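Side-chain contacts in monomethylamine corrinoid protein 1 (Methanosarcina barkeri, PDB 3EZX), which carries methyl groups on its bound corrinoid cofactor between MtmB and MtbA during methanogenesis from methylamine: residues Arg110-Thr113 with Thr114-Ala118; Ala185-Ser188 with Asp189-Glu193. All coordinates share one frame; numbering follows the deposited sequence.

Interaction 1: Arg110-Thr113 with Thr114-Ala118; sequences RLVT and TMLGA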
loop_
_atom_site.group_PDB
_atom_site.type_symbol
_atom_site.label_atom_id
_atom_site.label_comp_id
_atom_site.label_asym_id
_atom_site.label_seq_id
_atom_site.Cartn_x
_atom_site.Cartn_y
_atom_site.Cartn_z
ATOM N N ARG A 110 -0.925 -2.929 2.767
ATOM C CA ARG A 110 -0.087 -3.998 3.312
ATOM C C ARG A 110 1.263 -4.102 2.608
ATOM O O ARG A 110 2.263 -4.449 3.235
ATOM C CB ARG A 110 -0.795 -5.350 3.209
ATOM C CG ARG A 110 -1.797 -5.623 4.324
ATOM C CD ARG A 110 -2.133 -7.112 4.445
ATOM N NE ARG A 110 -2.908 -7.385 5.656
ATOM C CZ ARG A 110 -3.248 -8.597 6.087
ATOM N NH1 ARG A 110 -2.884 -9.676 5.407
ATOM N NH2 ARG A 110 -3.951 -8.728 7.207
ATOM N N LEU A 111 1.279 -3.813 1.309
ATOM C CA LEU A 111 2.500 -3.882 0.535
ATOM C C LEU A 111 3.488 -2.783 0.946
ATOM O O LEU A 111 4.677 -3.044 1.149
ATOM C CB LEU A 111 2.180 -3.768 -0.951
ATOM C CG LEU A 111 3.347 -3.931 -1.933
ATOM C CD1 LEU A 111 4.076 -5.255 -1.694
ATOM C CD2 LEU A 111 2.799 -3.862 -3.337
ATOM N N VAL A 112 2.996 -1.557 1.072
ATOM C CA VAL A 112 3.845 -0.447 1.469
ATOM C C VAL A 112 4.387 -0.663 2.881
ATOM O O VAL A 112 5.568 -0.424 3.140
ATOM C CB VAL A 112 3.079 0.892 1.476
ATOM C CG1 VAL A 112 3.944 1.957 2.095
ATOM C CG2 VAL A 112 2.663 1.281 0.054
ATOM N N THR A 113 3.511 -1.088 3.796
ATOM C CA THR A 113 3.869 -1.348 5.206
ATOM C C THR A 113 4.965 -2.408 5.274
ATOM O O THR A 113 5.821 -2.369 6.158
ATOM C CB THR A 113 2.648 -1.876 6.067
ATOM O OG1 THR A 113 1.534 -0.975 5.962
ATOM C CG2 THR A 113 3.060 -1.989 7.550
ATOM N N THR A 114 4.909 -3.372 4.359
ATOM C CA THR A 114 5.896 -4.432 4.356
ATOM C C THR A 114 7.224 -3.855 3.906
ATOM O O THR A 114 8.252 -4.101 4.528
ATOM C CB THR A 114 5.508 -5.593 3.421
ATOM O OG1 THR A 114 4.340 -6.254 3.920
ATOM C CG2 THR A 114 6.648 -6.584 3.320
ATOM N N MET A 115 7.210 -3.077 2.829
ATOM C CA MET A 115 8.448 -2.492 2.348
ATOM C C MET A 115 9.046 -1.631 3.443
ATOM O O MET A 115 10.212 -1.809 3.811
ATOM C CB MET A 115 8.196 -1.703 1.076
ATOM C CG MET A 115 7.752 -2.610 -0.050
ATOM S SD MET A 115 9.053 -3.705 -0.715
ATOM C CE MET A 115 9.459 -4.840 0.669
ATOM N N LEU A 116 8.262 -0.692 3.959
ATOM C CA LEU A 116 8.741 0.110 5.067
ATOM C C LEU A 116 8.977 -0.965 6.108
ATOM O O LEU A 116 8.205 -1.915 6.197
ATOM C CB LEU A 116 7.657 1.066 5.547
ATOM C CG LEU A 116 7.413 2.260 4.637
ATOM C CD1 LEU A 116 6.327 3.126 5.233
ATOM C CD2 LEU A 116 8.704 3.036 4.480
ATOM N N GLY A 117 10.037 -0.839 6.889
ATOM C CA GLY A 117 10.302 -1.863 7.876
ATOM C C GLY A 117 11.343 -2.782 7.283
ATOM O O GLY A 117 12.339 -3.105 7.930
ATOM N N ALA A 118 11.110 -3.209 6.045
ATOM C CA ALA A 118 12.066 -4.060 5.354
ATOM C C ALA A 118 13.200 -3.125 4.959
ATOM O O ALA A 118 14.300 -3.561 4.623
ATOM C CB ALA A 118 11.434 -4.674 4.119
#

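Interaction 2: Ala185-Ser188 with Asp189-Glu193; sequences APVS and DKWIE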
loop_
_atom_site.group_PDB
_atom_site.type_symbol
_atom_site.label_atom_id
_atom_site.label_comp_id
_atom_site.label_asym_id
_atom_site.label_seq_id
_atom_site.Cartn_x
_atom_site.Cartn_y
_atom_site.Cartn_z
ATOM N N ALA A 185 -4.048 6.209 -4.999
ATOM C CA ALA A 185 -4.331 6.290 -6.431
ATOM C C ALA A 185 -5.149 7.557 -6.612
ATOM O O ALA A 185 -4.827 8.397 -7.450
ATOM C CB ALA A 185 -5.124 5.072 -6.914
ATOM N N PRO A 186 -6.234 7.707 -5.837
ATOM C CA PRO A 186 -7.026 8.928 -5.988
ATOM C C PRO A 186 -6.214 10.113 -5.471
ATOM O O PRO A 186 -6.603 11.270 -5.634
ATOM C CB PRO A 186 -8.255 8.648 -5.130
ATOM C CG PRO A 186 -8.408 7.171 -5.247
ATOM C CD PRO A 186 -6.985 6.696 -5.073
ATOM N N VAL A 187 -5.082 9.805 -4.839
ATOM C CA VAL A 187 -4.191 10.822 -4.294
ATOM C C VAL A 187 -3.265 11.345 -5.385
ATOM O O VAL A 187 -2.500 10.584 -5.986
ATOM C CB VAL A 187 -3.326 10.254 -3.147
ATOM C CG1 VAL A 187 -2.353 11.311 -2.648
ATOM C CG2 VAL A 187 -4.214 9.785 -2.015
ATOM N N SER A 188 -3.341 12.649 -5.630
ATOM C CA SER A 188 -2.527 13.300 -6.649
ATOM C C SER A 188 -1.482 14.208 -6.011
ATOM O O SER A 188 -1.611 14.590 -4.846
ATOM C CB SER A 188 -3.421 14.128 -7.572
ATOM O OG SER A 188 -4.120 15.123 -6.838
ATOM N N ASP A 189 -0.449 14.552 -6.776
ATOM C CA ASP A 189 0.602 15.430 -6.280
ATOM C C ASP A 189 0.015 16.802 -5.976
ATOM O O ASP A 189 0.623 17.614 -5.281
ATOM C CB ASP A 189 1.730 15.534 -7.308
ATOM C CG ASP A 189 2.800 14.480 -7.095
ATOM O OD1 ASP A 189 2.546 13.538 -6.317
ATOM O OD2 ASP A 189 3.889 14.586 -7.697
ATOM N N LYS A 190 -1.185 17.036 -6.498
ATOM C CA LYS A 190 -1.899 18.288 -6.285
ATOM C C LYS A 190 -2.508 18.274 -4.885
ATOM O O LYS A 190 -2.246 19.154 -4.061
ATOM C CB LYS A 190 -3.030 18.436 -7.310
ATOM C CG LYS A 190 -2.615 18.244 -8.761
ATOM C CD LYS A 190 -3.765 18.605 -9.696
ATOM C CE LYS A 190 -3.437 18.300 -11.151
ATOM N NZ LYS A 190 -3.400 16.837 -11.419
ATOM N N TRP A 191 -3.326 17.257 -4.636
ATOM C CA TRP A 191 -4.007 17.091 -3.361
ATOM C C TRP A 191 -3.066 17.085 -2.158
ATOM O O TRP A 191 -3.443 17.523 -1.071
ATOM C CB TRP A 191 -4.844 15.807 -3.404
ATOM C CG TRP A 191 -5.365 15.344 -2.082
ATOM C CD1 TRP A 191 -4.851 14.346 -1.309
ATOM C CD2 TRP A 191 -6.515 15.840 -1.389
ATOM N NE1 TRP A 191 -5.611 14.185 -0.177
ATOM C CE2 TRP A 191 -6.636 15.093 -0.197
ATOM C CE3 TRP A 191 -7.451 16.849 -1.653
ATOM C CZ2 TRP A 191 -7.663 15.311 0.725
ATOM C CZ3 TRP A 191 -8.473 17.068 -0.733
ATOM C CH2 TRP A 191 -8.567 16.303 0.442
ATOM N N ILE A 192 -1.843 16.603 -2.357
ATOM C CA ILE A 192 -0.862 16.545 -1.278
ATOM C C ILE A 192 -0.562 17.918 -0.677
ATOM O O ILE A 192 -0.447 18.058 0.540
ATOM C CB ILE A 192 0.462 15.912 -1.762
ATOM C CG1 ILE A 192 0.229 14.451 -2.155
ATOM C CG2 ILE A 192 1.517 16.003 -0.669
ATOM C CD1 ILE A 192 -0.229 13.563 -1.009
ATOM N N GLU A 193 -0.435 18.930 -1.528
ATOM C CA GLU A 193 -0.147 20.274 -1.048
ATOM C C GLU A 193 -1.417 21.020 -0.673
ATOM O O GLU A 193 -1.397 21.885 0.203
ATOM C CB GLU A 193 0.636 21.072 -2.095
ATOM C CG GLU A 193 2.104 20.674 -2.213
ATOM C CD GLU A 193 2.319 19.407 -3.021
ATOM O OE1 GLU A 193 1.639 18.397 -2.748
ATOM O OE2 GLU A 193 3.177 19.423 -3.929
#

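Interaction 1: Arg110-Thr113 with Thr114-Ala118
Thr114 bonds twice to the carbonyl of Arg110, one helical turn back. Its backbone N reaches Arg110 O at 3.1 Å with a bent N-H...O angle of 138°, and its hydroxyl OG1 donates to the same oxygen at 2.8 Å. The two donors arrive from opposite faces of the carbonyl plane, so the acceptor is gripped from both sides. The hydroxyl can fold back this way because chi1 of -66° sets OG1 beside the backbone N, leaving CG2 anti to that N. Further along, the main-chain ladder straightens: Met115 N donates to Leu111 O at 3.0 Å, and Leu116 N meets Val112 O at 2.8 Å with an almost linear N-H...O angle of 170°. Thr113 sends its OG1 to His109 O, the same backward hydroxyl bond made one residue earlier in the chain.

These turns belong to helix 107-118, the crossover of the beta-alpha-beta unit that joins strands 94-99 and 122-125 in the Rossmann-like B12-binding domain. Leu111 and Val112 touch the bound 5-hydroxybenzimidazolylcobamide.

Apolar contacts run along the buried faces. Val112 and Leu116 lie side by side and point the same way, CG1 of Val112 standing 4.1 Å from CD1 of Leu116; both also pack on helix 204-213, against Ala207 and Ala211 respectively. Met115, its chain bent at both chi2 and chi3, packs on Leu82 of helix 61-82 and on Ala204.

Interaction 2: Ala185-Ser188 with Asp189-Glu193
Ser188 is the N-cap of helix 189-195, its side chain accepting from the backbone N of Trp191; this helix follows strand 179-183 and its loop in the B12-binding domain. Asp189 follows the cap and packs on Thr200. Lys190 comes alongside the capping hydroxyl, its CB 3.5 Å from Ser188 OG. Trp191 supplies the capped N-H: its backbone N points at Ser188 OG across 3.2 Å, and the N-H...O angle of 172° makes the bond nearly straight. With chi1 at 60° the serine oxygen sits between its own backbone N and carbonyl carbon, turned to meet that N-H. Replacing Ser188 with an alanine removes OG, which is likely to leave Trp191 N without its capping acceptor and to weaken the start of the helix.

With CG anti to the backbone N (chi1 167°), the Trp191 indole presents an edge to Val187, whose CG1 lies near the ring plane at 4.2 Å from CD1 of Trp191. The indole NE1 is hydrogen-bonded to Gln162 OE1, which helps to fix the ring's rotation, and Met159 packs against both Trp191 and Val187. Ile192 closes the turn by way of its backbone N, which donates to Ser188 O at 3.2 Å, so the one serine takes a helical N-H on its hydroxyl and another on its carbonyl. The Ile192 side chain crosses that of Val187 at a slant, and its CD1 comes to 3.5 Å from Val187 CG1.

Overall arrangement
Both interactions belong to the B12-binding domain and come in series along the chain, 110-118 well before 185-193. Their centres are 21 Å apart and their nearest atoms about 10 Å, so they do not touch. Interaction 1 is the buried one, on the crossover helix 107-118 between strands 94-99 and 122-125; interaction 2 lies at the surface, where the chain leaves strand 179-183 for helix 189-195. Strands 122-125 and 179-183 are the two outermost of the four-stranded parallel sheet, ordered 122-125, 94-99, 147-152, 179-183. Both regions contribute residues to the cofactor pocket: Leu111 and Val112 in the first, Ala185 in the second.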